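Local atomic coordinates of 2-oxoglutarate dehydrogenase E3 component (Thermus thermophilus, PDB entry 2YQU), a protein that probably reoxidises the dihydrolipoyl group of 2-oxo acid dehydrogenase complexes, passing electrons through a redox-active disulfide and FAD to NAD(+). Residues 14-19 with 319-324; 347-352 with 416-421; 204-209 with 336-341; 116-121 with 125-130; 411-416 with 439-444. All coordinates share one frame; numbering follows the deposited sequence.

Contact 1: 14-19 with 319-324; sequences YVAAIR and AAVEHM
Val-321 is the first residue of 319-324 to meet helix 14-19, and its two methyl groups take different partners. CG1 lies over the first helix at Ala-16, 3.7 Å from the carbonyl atom Ala-16 O and 3.9 Å from Ala-16 CB. CG2 turns to the aliphatic base of Arg-19, with Val-321 CG2 3.7 Å from Arg-19 CG. Ala-16 is small, and here the helix backbone itself forms part of the packing surface.

The two helical segments run in roughly the same direction, at 33° to each other, with axes 9.0 Å apart at closest approach. Helix 11-22 is the first helix of the FAD-binding Rossmann fold. Gly-12, an FAD-binding residue, lies in its first turn. Helix 310-326 comes from some 300 residues later and lies beside it.

Glu-322, next in sequence, sends an extended chain across to the guanidinium group of Arg-19. A single oxygen, Glu-322 OE1, takes both bonds of the salt bridge. Arg-19 NE is 3.0 Å from Glu-322 OE1, and Arg-19 NH2 is 3.1 Å from the same Glu-322 OE1. Arg-19 presents its NE and NH2 side, so the grip is side-on, with OE1 close to the guanidinium plane. The carboxylate plane is turned 73° from it, and NE meets the anti lone pair of OE1. Arg-19 bends at chi2 (63°), which carries NE towards the glutamate. Arg-19 NH1 bonds to Gln-22 instead. Ile-453 of the second subunit packs on Arg-19.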
# COMPACT_ATOMS: atom_id res chain seq x y z
N TYR A 14 23.90 5.29 10.78
CA TYR A 14 24.05 6.13 9.59
C TYR A 14 22.94 7.19 9.51
O TYR A 14 23.19 8.32 9.08
CB TYR A 14 24.23 5.28 8.31
CG TYR A 14 22.98 5.05 7.48
CD1 TYR A 14 22.36 6.10 6.81
CD2 TYR A 14 22.44 3.77 7.33
CE1 TYR A 14 21.22 5.89 6.06
CE2 TYR A 14 21.30 3.55 6.58
CZ TYR A 14 20.70 4.61 5.94
OH TYR A 14 19.57 4.42 5.18
N VAL A 15 21.73 6.85 9.92
CA VAL A 15 20.67 7.86 9.95
C VAL A 15 20.89 8.89 11.06
O VAL A 15 20.66 10.09 10.87
CB VAL A 15 19.27 7.23 10.05
CG1 VAL A 15 18.20 8.29 10.27
CG2 VAL A 15 18.99 6.43 8.80
N ALA A 16 21.34 8.43 12.22
CA ALA A 16 21.70 9.34 13.30
C ALA A 16 22.75 10.34 12.81
O ALA A 16 22.65 11.54 13.08
CB ALA A 16 22.21 8.58 14.48
N ALA A 17 23.75 9.83 12.09
CA ALA A 17 24.85 10.67 11.61
C ALA A 17 24.36 11.76 10.67
O ALA A 17 24.74 12.92 10.84
CB ALA A 17 25.94 9.81 10.95
N ILE A 18 23.48 11.41 9.72
CA ILE A 18 22.92 12.38 8.78
C ILE A 18 22.07 13.42 9.53
O ILE A 18 22.21 14.61 9.29
CB ILE A 18 22.07 11.69 7.66
CG1 ILE A 18 22.96 10.81 6.78
CG2 ILE A 18 21.33 12.72 6.82
CD1 ILE A 18 22.18 9.81 5.93
N ARG A 19 21.21 12.97 10.43
CA ARG A 19 20.41 13.91 11.22
C ARG A 19 21.27 14.84 12.06
O ARG A 19 20.99 16.05 12.15
CB ARG A 19 19.43 13.16 12.13
CG ARG A 19 18.43 14.06 12.82
CD ARG A 19 17.48 14.80 11.87
NE ARG A 19 16.69 15.78 12.60
CZ ARG A 19 16.41 17.01 12.18
NH1 ARG A 19 16.87 17.48 11.03
NH2 ARG A 19 15.66 17.80 12.94
N ALA A 319 16.05 10.42 17.46
CA ALA A 319 15.68 10.91 18.79
C ALA A 319 16.90 11.15 19.66
O ALA A 319 16.93 12.10 20.45
CB ALA A 319 14.74 9.92 19.48
N ALA A 320 17.91 10.30 19.53
CA ALA A 320 19.13 10.41 20.32
C ALA A 320 19.88 11.69 19.99
O ALA A 320 20.26 12.44 20.90
CB ALA A 320 20.03 9.21 20.08
N VAL A 321 20.08 11.95 18.71
CA VAL A 321 20.87 13.12 18.29
C VAL A 321 20.09 14.42 18.47
O VAL A 321 20.66 15.46 18.76
CB VAL A 321 21.43 12.99 16.84
CG1 VAL A 321 22.32 11.74 16.73
CG2 VAL A 321 20.34 12.97 15.79
N GLU A 322 18.77 14.35 18.32
CA GLU A 322 17.92 15.49 18.62
C GLU A 322 17.96 15.82 20.12
O GLU A 322 17.87 16.98 20.50
CB GLU A 322 16.50 15.24 18.13
CG GLU A 322 16.39 15.39 16.62
CD GLU A 322 14.98 15.26 16.08
OE1 GLU A 322 14.80 15.53 14.88
OE2 GLU A 322 14.05 14.89 16.85
N HIS A 323 18.11 14.81 20.97
CA HIS A 323 18.24 15.03 22.41
C HIS A 323 19.59 15.65 22.75
O HIS A 323 19.68 16.54 23.58
CB HIS A 323 18.07 13.74 23.20
CG HIS A 323 18.07 13.94 24.69
ND1 HIS A 323 19.07 13.46 25.50
CD2 HIS A 323 17.20 14.60 25.49
CE1 HIS A 323 18.80 13.79 26.76
NE2 HIS A 323 17.68 14.48 26.78
N MET A 324 20.64 15.17 22.09
CA MET A 324 21.98 15.72 22.26
C MET A 324 21.98 17.24 22.04
O MET A 324 22.53 17.99 22.84
CB MET A 324 22.97 15.08 21.27
CG MET A 324 23.31 13.65 21.56
SD MET A 324 24.17 12.90 20.18
CE MET A 324 23.94 11.17 20.53

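Contact 2: 347-352 with 416-421; sequences AAVGYT and LALFFK
Gly-350 and Leu-418 have the nearest CA atoms across this contact, 7.4 Å apart. Residues 347-350 end an inner strand of an antiparallel sheet, and a turn follows. Residues 416-421 are the last turn of a helix and its C-terminal cap. Gly-350 has positive phi (68°), and its backbone faces Leu-418. Lys-421 also has positive phi and closes the helix in a Schellman motif. At the other end, Thr-352 is the N-cap of the helix that follows the strand.

The side-chain contact is small and wholly apolar. Val-349 and Leu-418 reach towards each other and meet tip to tip. One methyl does the touching on the helix side. Leu-418 CD1 is 3.6 Å from Val-349 CG1 and 3.7 Å from Val-349 CG2, so it sits in the fork of the valine. With chi1 at 65°, CG1 of the valine lies between its backbone N and carbonyl carbon, and CG2 is anti to the N. Both methyls thus face the helix. The same CD1 also approaches the strand backbone, where Gly-350 N is 4.1 Å from Leu-418 CD1.

This is helix-on-sheet packing within the dimerisation domain. Val-349 also packs on Ala-415 of the same helix and on Val-400 of the adjacent strand 397-404. Leu-418 extends the apolar layer to Ile-397 of that strand. Beyond the helix lies the second subunit, where Phe-420 meets Phe-420 of the other chain.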
# COMPACT_ATOMS: atom_id res chain seq x y z
N ALA A 347 1.54 -8.50 9.54
CA ALA A 347 1.97 -7.28 10.23
C ALA A 347 1.29 -6.99 11.56
O ALA A 347 0.20 -7.47 11.84
CB ALA A 347 1.84 -6.08 9.30
N ALA A 348 1.97 -6.18 12.37
CA ALA A 348 1.48 -5.73 13.66
C ALA A 348 1.95 -4.31 13.92
O ALA A 348 3.08 -3.96 13.62
CB ALA A 348 1.97 -6.63 14.76
N VAL A 349 1.08 -3.51 14.50
CA VAL A 349 1.46 -2.21 15.00
C VAL A 349 0.69 -1.94 16.29
O VAL A 349 -0.47 -2.34 16.43
CB VAL A 349 1.29 -1.09 13.93
CG1 VAL A 349 -0.16 -0.90 13.56
CG2 VAL A 349 1.89 0.22 14.41
N GLY A 350 1.33 -1.26 17.23
CA GLY A 350 0.75 -1.01 18.53
C GLY A 350 0.63 -2.30 19.31
O GLY A 350 1.39 -3.25 19.08
N TYR A 351 -0.34 -2.36 20.22
CA TYR A 351 -0.47 -3.48 21.14
C TYR A 351 -1.24 -4.64 20.52
O TYR A 351 -2.20 -4.43 19.77
CB TYR A 351 -1.19 -3.03 22.42
CG TYR A 351 -0.34 -2.15 23.33
CD1 TYR A 351 -0.81 -0.91 23.76
CD2 TYR A 351 0.91 -2.57 23.76
CE1 TYR A 351 -0.04 -0.11 24.59
CE2 TYR A 351 1.69 -1.78 24.58
CZ TYR A 351 1.21 -0.55 25.00
OH TYR A 351 1.99 0.23 25.82
N THR A 352 -0.82 -5.86 20.86
CA THR A 352 -1.59 -7.05 20.55
C THR A 352 -2.71 -7.21 21.56
O THR A 352 -2.69 -6.58 22.61
CB THR A 352 -0.72 -8.32 20.58
OG1 THR A 352 -0.21 -8.51 21.90
CG2 THR A 352 0.52 -8.20 19.68
N LEU A 416 0.43 5.43 10.91
CA LEU A 416 0.20 6.87 10.92
C LEU A 416 -0.94 7.22 11.85
O LEU A 416 -0.82 8.15 12.64
CB LEU A 416 -0.09 7.43 9.54
CG LEU A 416 -0.14 8.97 9.45
CD1 LEU A 416 1.22 9.57 9.79
CD2 LEU A 416 -0.60 9.43 8.08
N ALA A 417 -2.04 6.48 11.76
CA ALA A 417 -3.18 6.74 12.63
C ALA A 417 -2.78 6.64 14.11
O ALA A 417 -3.16 7.50 14.91
CB ALA A 417 -4.32 5.81 12.29
N LEU A 418 -1.99 5.63 14.45
CA LEU A 418 -1.48 5.46 15.82
C LEU A 418 -0.58 6.62 16.25
O LEU A 418 -0.68 7.11 17.38
CB LEU A 418 -0.73 4.14 15.96
CG LEU A 418 -1.69 3.00 16.30
CD1 LEU A 418 -1.21 1.66 15.79
CD2 LEU A 418 -1.91 2.95 17.81
N PHE A 419 0.29 7.07 15.33
CA PHE A 419 1.16 8.22 15.55
C PHE A 419 0.34 9.48 15.81
O PHE A 419 0.71 10.30 16.64
CB PHE A 419 2.09 8.44 14.35
CG PHE A 419 3.17 9.46 14.58
CD1 PHE A 419 4.17 9.23 15.51
CD2 PHE A 419 3.20 10.65 13.85
CE1 PHE A 419 5.18 10.15 15.72
CE2 PHE A 419 4.21 11.58 14.07
CZ PHE A 419 5.19 11.33 15.01
N PHE A 420 -0.81 9.59 15.13
CA PHE A 420 -1.72 10.73 15.30
C PHE A 420 -2.68 10.55 16.48
O PHE A 420 -3.55 11.40 16.69
CB PHE A 420 -2.57 10.93 14.03
CG PHE A 420 -1.82 11.52 12.85
CD1 PHE A 420 -0.51 11.96 12.97
CD2 PHE A 420 -2.45 11.65 11.63
CE1 PHE A 420 0.15 12.51 11.89
CE2 PHE A 420 -1.79 12.19 10.55
CZ PHE A 420 -0.48 12.62 10.68
N LYS A 421 -2.54 9.45 17.22
CA LYS A 421 -3.39 9.15 18.38
C LYS A 421 -4.86 9.12 17.97
O LYS A 421 -5.75 9.58 18.70
CB LYS A 421 -3.14 10.14 19.52
CG LYS A 421 -1.66 10.23 19.92
CD LYS A 421 -1.45 10.96 21.24
CE LYS A 421 -0.08 10.65 21.85
NZ LYS A 421 1.04 11.09 20.98

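Contact 3: 204-209 with 336-341; sequences PTMDLE and IPSVVY
Thr-205 faces Ser-338 across a single water. The water is 2.7 Å from Thr-205 OG1 and 2.6 Å from Ser-338 OG, and it bridges two hydroxyls that are themselves 4.3 Å apart.

Met-206 makes the direct contact, through its terminal methyl. Its chain is bent at chi2 (-66°) and again at chi3, which turns CE onto strand 338-340. Met-206 CE lies 3.6 Å from Ser-338 OG and 3.6 Å from Ser-338 O. Further along the strand, Met-206 CE is 4.1 Å from Val-340 CG2. Met-206 also packs on Ile-346 and Ala-348 of the next strand.

Asp-207 then caps the helix that begins at Leu-208. Its carboxylate accepts from the backbone amide of Glu-209, with Glu-209 N 3.1 Å from Asp-207 OD1. Lys-387 forms salt bridges with both Asp-207 and Glu-209.

The contact joins the approach to helix 208-221 with the edge strand of the dimerisation domain. Val-340 also touches Val-177 and Glu-181, residues of the NAD(+) site. The join rests on one methyl and one bridging water, with no direct polar bond between the segments. It is probably held by packing more than by a fixed polar link.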
# COMPACT_ATOMS: atom_id res chain seq x y z
N PRO A 204 6.34 -14.94 17.09
CA PRO A 204 5.88 -14.65 18.45
C PRO A 204 5.60 -13.17 18.76
O PRO A 204 4.89 -12.91 19.73
CB PRO A 204 7.02 -15.17 19.33
CG PRO A 204 8.21 -15.12 18.47
CD PRO A 204 7.72 -15.47 17.09
N THR A 205 6.13 -12.23 17.98
CA THR A 205 5.86 -10.81 18.19
C THR A 205 4.52 -10.37 17.60
O THR A 205 4.04 -9.29 17.91
CB THR A 205 6.97 -9.91 17.57
OG1 THR A 205 7.08 -10.15 16.17
CG2 THR A 205 8.34 -10.26 18.13
N MET A 206 3.95 -11.20 16.73
CA MET A 206 2.64 -10.92 16.16
C MET A 206 1.54 -11.20 17.18
O MET A 206 1.75 -11.89 18.17
CB MET A 206 2.39 -11.77 14.90
CG MET A 206 3.36 -11.53 13.76
SD MET A 206 3.20 -9.88 13.07
CE MET A 206 4.91 -9.37 12.97
N ASP A 207 0.36 -10.65 16.91
CA ASP A 207 -0.86 -11.01 17.60
C ASP A 207 -1.13 -12.49 17.39
O ASP A 207 -0.91 -13.01 16.30
CB ASP A 207 -2.00 -10.17 17.05
CG ASP A 207 -3.31 -10.39 17.78
OD1 ASP A 207 -4.05 -11.31 17.40
OD2 ASP A 207 -3.70 -9.66 18.71
N LEU A 208 -1.60 -13.17 18.44
CA LEU A 208 -1.73 -14.63 18.41
C LEU A 208 -2.60 -15.08 17.26
O LEU A 208 -2.29 -16.07 16.61
CB LEU A 208 -2.30 -15.16 19.74
CG LEU A 208 -1.39 -15.95 20.68
CD1 LEU A 208 -0.04 -15.29 20.88
CD2 LEU A 208 -2.08 -16.15 22.04
N GLU A 209 -3.69 -14.36 17.01
CA GLU A 209 -4.59 -14.67 15.90
C GLU A 209 -3.86 -14.68 14.55
O GLU A 209 -4.08 -15.55 13.70
CB GLU A 209 -5.73 -13.64 15.85
CG GLU A 209 -7.04 -14.16 15.29
CD GLU A 209 -8.21 -13.30 15.71
OE1 GLU A 209 -8.15 -12.07 15.49
OE2 GLU A 209 -9.19 -13.85 16.27
N ILE A 336 5.29 1.99 15.63
CA ILE A 336 6.29 1.29 14.84
C ILE A 336 5.74 -0.04 14.36
O ILE A 336 5.51 -0.94 15.18
CB ILE A 336 7.57 1.05 15.68
CG1 ILE A 336 8.26 2.39 15.95
CG2 ILE A 336 8.52 0.09 14.97
CD1 ILE A 336 9.51 2.29 16.85
N PRO A 337 5.54 -0.20 13.05
CA PRO A 337 5.05 -1.47 12.51
C PRO A 337 6.13 -2.54 12.46
O PRO A 337 7.32 -2.24 12.31
CB PRO A 337 4.64 -1.11 11.09
CG PRO A 337 5.50 0.01 10.72
CD PRO A 337 5.73 0.80 11.98
N SER A 338 5.69 -3.79 12.61
CA SER A 338 6.55 -4.94 12.39
C SER A 338 5.88 -5.76 11.29
O SER A 338 4.70 -6.10 11.39
CB SER A 338 6.69 -5.75 13.68
OG SER A 338 7.49 -6.90 13.46
N VAL A 339 6.64 -6.06 10.24
CA VAL A 339 6.09 -6.67 9.03
C VAL A 339 6.91 -7.88 8.60
O VAL A 339 8.13 -7.90 8.76
CB VAL A 339 6.06 -5.65 7.86
CG1 VAL A 339 5.32 -6.21 6.65
CG2 VAL A 339 5.43 -4.34 8.32
N VAL A 340 6.23 -8.89 8.07
CA VAL A 340 6.85 -10.05 7.47
C VAL A 340 6.55 -10.00 5.98
O VAL A 340 5.38 -9.92 5.59
CB VAL A 340 6.26 -11.35 8.06
CG1 VAL A 340 6.99 -12.57 7.51
CG2 VAL A 340 6.28 -11.32 9.59
N TYR A 341 7.58 -10.04 5.15
CA TYR A 341 7.46 -9.72 3.72
C TYR A 341 7.30 -10.96 2.82
O TYR A 341 7.75 -11.00 1.67
CB TYR A 341 8.62 -8.85 3.29
CG TYR A 341 8.53 -7.49 3.95
CD1 TYR A 341 9.38 -7.15 5.00
CD2 TYR A 341 7.54 -6.59 3.58
CE1 TYR A 341 9.26 -5.90 5.63
CE2 TYR A 341 7.42 -5.36 4.20
CZ TYR A 341 8.30 -5.02 5.21
OH TYR A 341 8.15 -3.79 5.81
O HOH W 1 8.57 -8.02 15.54

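Contact 4: 116-121 with 125-130; sequences ERKVLV and GEELEA
Val-119 and Leu-128 form the central hydrogen-bonded pair of an antiparallel beta hairpin, strands 118-121 and 127-130. Strand 111-113 lies on the other side of 118-121 and completes a three-stranded sheet.

Backbone bonds form the ladder. Val-119 N is 2.9 Å from Leu-128 O, and Leu-128 N returns a bond to Val-119 O. Towards the turn, Val-121 N bonds to Glu-126 O at 2.9 Å. The bond from Gly-125 N to Val-121 O is weak, as is that from Ala-130 N to Arg-117 O at the far end. CA-H...O contacts fill in between, such as Lys-118 CA to Leu-128 O at 3.3 Å.

Apolar contacts lie on the face of Val-119 and Leu-128. Val-121 CG2 is 3.8 Å from Leu-128 CD1. This face packs on Leu-5 and Val-30 of the FAD-binding domain's parallel sheet, and Val-119 also touches Ala-111, an FAD-binding residue.

Charged groups share the other face with Leu-120, whose CD1 is 3.6 Å from Gly-125 O. Lys-118 and Glu-129 lie side by side and point the same way. Bends at chi3 (-57°) and chi4 bring the lysine amine to the carboxylate, with Lys-118 NZ 3.0 Å from Glu-129 OE2 in a salt bridge whose hydrogen bond is weak.

Water completes the far end: it accepts from Arg-117 NE at 2.9 Å and donates to Ala-130 O at 2.8 Å.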
# COMPACT_ATOMS: atom_id res chain seq x y z
N GLU A 116 35.68 7.28 28.61
CA GLU A 116 34.31 7.72 28.33
C GLU A 116 34.23 8.70 27.16
O GLU A 116 33.15 8.91 26.60
CB GLU A 116 33.66 8.34 29.58
CG GLU A 116 34.44 9.45 30.25
CD GLU A 116 33.61 10.28 31.22
OE1 GLU A 116 32.56 9.79 31.70
OE2 GLU A 116 34.01 11.44 31.50
N ARG A 117 35.35 9.31 26.78
CA ARG A 117 35.36 10.30 25.70
C ARG A 117 36.28 9.95 24.54
O ARG A 117 36.36 10.72 23.58
CB ARG A 117 35.75 11.67 26.26
CG ARG A 117 35.20 11.93 27.66
CD ARG A 117 35.01 13.39 27.98
NE ARG A 117 33.78 13.89 27.37
CZ ARG A 117 32.69 14.30 28.03
NH1 ARG A 117 32.64 14.28 29.36
NH2 ARG A 117 31.64 14.74 27.35
N LYS A 118 36.97 8.82 24.62
CA LYS A 118 37.98 8.47 23.62
C LYS A 118 37.81 7.05 23.11
O LYS A 118 37.57 6.14 23.89
CB LYS A 118 39.39 8.62 24.20
CG LYS A 118 40.48 8.69 23.14
CD LYS A 118 41.85 9.04 23.76
CE LYS A 118 41.81 10.36 24.52
NZ LYS A 118 43.11 11.10 24.48
N VAL A 119 37.95 6.88 21.80
CA VAL A 119 37.73 5.60 21.12
C VAL A 119 38.90 5.31 20.17
O VAL A 119 39.26 6.16 19.36
CB VAL A 119 36.42 5.64 20.31
CG1 VAL A 119 36.27 4.40 19.45
CG2 VAL A 119 35.23 5.79 21.24
N LEU A 120 39.46 4.11 20.28
CA LEU A 120 40.50 3.66 19.36
C LEU A 120 39.89 2.94 18.17
O LEU A 120 39.06 2.05 18.33
CB LEU A 120 41.45 2.71 20.09
CG LEU A 120 42.46 1.91 19.25
CD1 LEU A 120 43.51 2.83 18.64
CD2 LEU A 120 43.10 0.83 20.11
N VAL A 121 40.28 3.35 16.97
CA VAL A 121 40.06 2.56 15.76
C VAL A 121 41.27 1.64 15.67
O VAL A 121 42.37 2.08 15.37
CB VAL A 121 39.98 3.44 14.49
CG1 VAL A 121 39.64 2.58 13.27
CG2 VAL A 121 38.95 4.55 14.68
N GLY A 125 44.86 2.64 14.10
CA GLY A 125 45.51 3.16 15.30
C GLY A 125 45.04 4.53 15.76
O GLY A 125 45.58 5.07 16.72
N GLU A 126 44.05 5.11 15.08
CA GLU A 126 43.57 6.45 15.40
C GLU A 126 42.89 6.47 16.76
O GLU A 126 42.13 5.56 17.09
CB GLU A 126 42.54 6.93 14.38
CG GLU A 126 43.09 7.34 13.04
CD GLU A 126 41.97 7.72 12.09
OE1 GLU A 126 41.82 8.92 11.79
OE2 GLU A 126 41.24 6.80 11.66
N GLU A 127 43.16 7.51 17.53
CA GLU A 127 42.41 7.79 18.74
C GLU A 127 41.50 8.97 18.47
O GLU A 127 41.97 10.04 18.07
CB GLU A 127 43.36 8.09 19.90
CG GLU A 127 44.21 6.88 20.28
CD GLU A 127 45.02 7.10 21.54
OE1 GLU A 127 45.09 8.25 22.01
OE2 GLU A 127 45.58 6.12 22.05
N LEU A 128 40.19 8.76 18.64
CA LEU A 128 39.18 9.76 18.32
C LEU A 128 38.49 10.24 19.58
O LEU A 128 38.12 9.44 20.43
CB LEU A 128 38.14 9.15 17.38
CG LEU A 128 38.65 8.43 16.12
CD1 LEU A 128 37.47 7.95 15.27
CD2 LEU A 128 39.56 9.33 15.30
N GLU A 129 38.33 11.54 19.71
CA GLU A 129 37.58 12.11 20.83
C GLU A 129 36.30 12.75 20.32
O GLU A 129 36.23 13.18 19.16
CB GLU A 129 38.42 13.14 21.57
CG GLU A 129 39.57 12.53 22.33
CD GLU A 129 40.63 13.53 22.73
OE1 GLU A 129 40.91 14.47 21.95
OE2 GLU A 129 41.19 13.38 23.84
N ALA A 130 35.30 12.79 21.19
CA ALA A 130 34.03 13.42 20.88
C ALA A 130 33.31 13.88 22.14
O ALA A 130 33.55 13.37 23.24
CB ALA A 130 33.14 12.46 20.09
O HOH W 2 34.89 15.08 24.95

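Contact 5: 411-416 with 439-444; sequences LAEAAL and EILKEA
Leu-441 has its CG anti to the backbone N (chi1 176°), and this sends its branch out from helix 439-444 towards helix 411-416. Glu-413 has the same choice at chi1 (-167°) and is extended beyond CG, so its chain runs alongside the leucine methyl. The two side chains pass each other at a slant.

A single methyl, Leu-441 CD2, makes all the close contacts. The glutamate chain passes round this methyl, with every side-chain atom at a similar distance. Leu-441 CD2 is 3.9 Å from Glu-413 CB and 3.8 Å from Glu-413 OE1. The contact with the carboxylate is by packing alone. The polar end of Glu-413 is satisfied by another residue, since its OE2 is hydrogen-bonded to His-432 NE2. That bond would help to fix the buried carboxylate beside the methyl.

The same methyl also meets Ala-414, next in sequence. Leu-441 CD2 is 3.9 Å from the backbone atom Ala-414 N and 4.2 Å from Ala-414 CB. The small alanine lets the leucine come down to the helix backbone.

Two residues before Leu-441, Glu-439 bonds to His-434, the predicted proton acceptor of the active site.

Both helices belong to the dimerisation domain. Leu-441 rests on Ile-386 and Val-400, from strands 385-391 and 397-404, while Ala-414 shares Val-400. Leu-427 of helix 424-429 closes over Glu-413 and Leu-441. Across the interface, Ala-412 of the second subunit packs on Glu-413.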
# COMPACT_ATOMS: atom_id res chain seq x y z
N LEU A 411 -1.03 -1.25 6.26
CA LEU A 411 -0.88 -0.86 7.66
C LEU A 411 0.09 0.30 7.87
O LEU A 411 0.25 0.77 8.99
CB LEU A 411 -0.49 -2.06 8.52
CG LEU A 411 -1.62 -2.71 9.30
CD1 LEU A 411 -2.79 -3.01 8.38
CD2 LEU A 411 -1.12 -3.97 9.99
N ALA A 412 0.73 0.78 6.79
CA ALA A 412 1.42 2.07 6.82
C ALA A 412 0.48 3.16 7.31
O ALA A 412 0.86 3.98 8.12
CB ALA A 412 1.98 2.43 5.45
N GLU A 413 -0.74 3.15 6.80
CA GLU A 413 -1.77 4.08 7.24
C GLU A 413 -2.17 3.89 8.71
O GLU A 413 -2.46 4.87 9.41
CB GLU A 413 -3.01 3.90 6.35
CG GLU A 413 -4.02 5.01 6.50
CD GLU A 413 -5.33 4.67 5.85
OE1 GLU A 413 -5.34 3.87 4.88
OE2 GLU A 413 -6.35 5.20 6.30
N ALA A 414 -2.19 2.64 9.16
CA ALA A 414 -2.53 2.31 10.54
C ALA A 414 -1.48 2.85 11.51
O ALA A 414 -1.81 3.37 12.58
CB ALA A 414 -2.66 0.81 10.71
N ALA A 415 -0.22 2.72 11.11
CA ALA A 415 0.89 3.24 11.89
C ALA A 415 0.77 4.76 12.02
O ALA A 415 0.95 5.31 13.11
CB ALA A 415 2.21 2.83 11.28
N LEU A 416 0.43 5.43 10.91
CA LEU A 416 0.20 6.87 10.92
C LEU A 416 -0.94 7.22 11.85
O LEU A 416 -0.82 8.15 12.64
CB LEU A 416 -0.09 7.43 9.54
CG LEU A 416 -0.14 8.97 9.45
CD1 LEU A 416 1.22 9.57 9.79
CD2 LEU A 416 -0.60 9.43 8.08
N GLU A 439 -9.41 0.06 1.93
CA GLU A 439 -10.78 -0.04 2.40
C GLU A 439 -10.98 -1.17 3.42
O GLU A 439 -11.94 -1.13 4.18
CB GLU A 439 -11.73 -0.23 1.23
CG GLU A 439 -11.77 0.93 0.24
CD GLU A 439 -12.65 0.60 -0.94
OE1 GLU A 439 -13.77 1.14 -1.00
OE2 GLU A 439 -12.23 -0.23 -1.79
N ILE A 440 -10.12 -2.19 3.41
CA ILE A 440 -10.17 -3.25 4.42
C ILE A 440 -9.86 -2.66 5.80
O ILE A 440 -10.51 -2.99 6.79
CB ILE A 440 -9.20 -4.40 4.07
CG1 ILE A 440 -9.57 -5.02 2.72
CG2 ILE A 440 -9.17 -5.46 5.19
CD1 ILE A 440 -8.51 -5.92 2.15
N LEU A 441 -8.84 -1.80 5.86
CA LEU A 441 -8.51 -1.10 7.09
C LEU A 441 -9.64 -0.18 7.53
O LEU A 441 -9.98 -0.14 8.71
CB LEU A 441 -7.21 -0.31 6.91
CG LEU A 441 -6.79 0.55 8.11
CD1 LEU A 441 -6.53 -0.32 9.34
CD2 LEU A 441 -5.56 1.34 7.73
N LYS A 442 -10.21 0.56 6.57
CA LYS A 442 -11.32 1.47 6.83
C LYS A 442 -12.47 0.73 7.52
O LYS A 442 -12.96 1.18 8.55
CB LYS A 442 -11.83 2.09 5.53
CG LYS A 442 -12.97 3.08 5.71
CD LYS A 442 -13.63 3.37 4.37
CE LYS A 442 -14.82 4.28 4.52
NZ LYS A 442 -15.74 4.17 3.35
N GLU A 443 -12.89 -0.39 6.94
CA GLU A 443 -14.03 -1.14 7.45
C GLU A 443 -13.70 -1.80 8.79
O GLU A 443 -14.55 -1.85 9.67
CB GLU A 443 -14.53 -2.18 6.43
CG GLU A 443 -15.07 -1.60 5.13
CD GLU A 443 -16.49 -1.05 5.23
OE1 GLU A 443 -17.22 -1.39 6.17
OE2 GLU A 443 -16.88 -0.24 4.35
N ALA A 444 -12.46 -2.28 8.95
CA ALA A 444 -12.02 -2.84 10.23
C ALA A 444 -12.12 -1.78 11.32
O ALA A 444 -12.56 -2.06 12.43
CB ALA A 444 -10.60 -3.37 10.13

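How the contacts relate
From the N terminus, contact 1 opens first, joining two helices of the FAD-binding part. Contact 4 opens and closes about a hundred residues later, a short hairpin within the span of contact 1. Contact 3 starts at 204-209, before contact 1 closes at 319-324, so these two cross. It closes at 336-341 and ties the NAD(+)-binding region to the dimerisation domain. Contact 2 then opens on the adjacent strand, where Ala-348 O bonds to Ser-338 N. Contacts 2 and 5 cross and share Leu-416. Within the dimerisation domain they pack helix 407-419 on strand 345-350 and on helix 438-449. Contacts 2, 3 and 5 form one connected cluster. The centre of contact 4 is about 47 Å from that of contact 5.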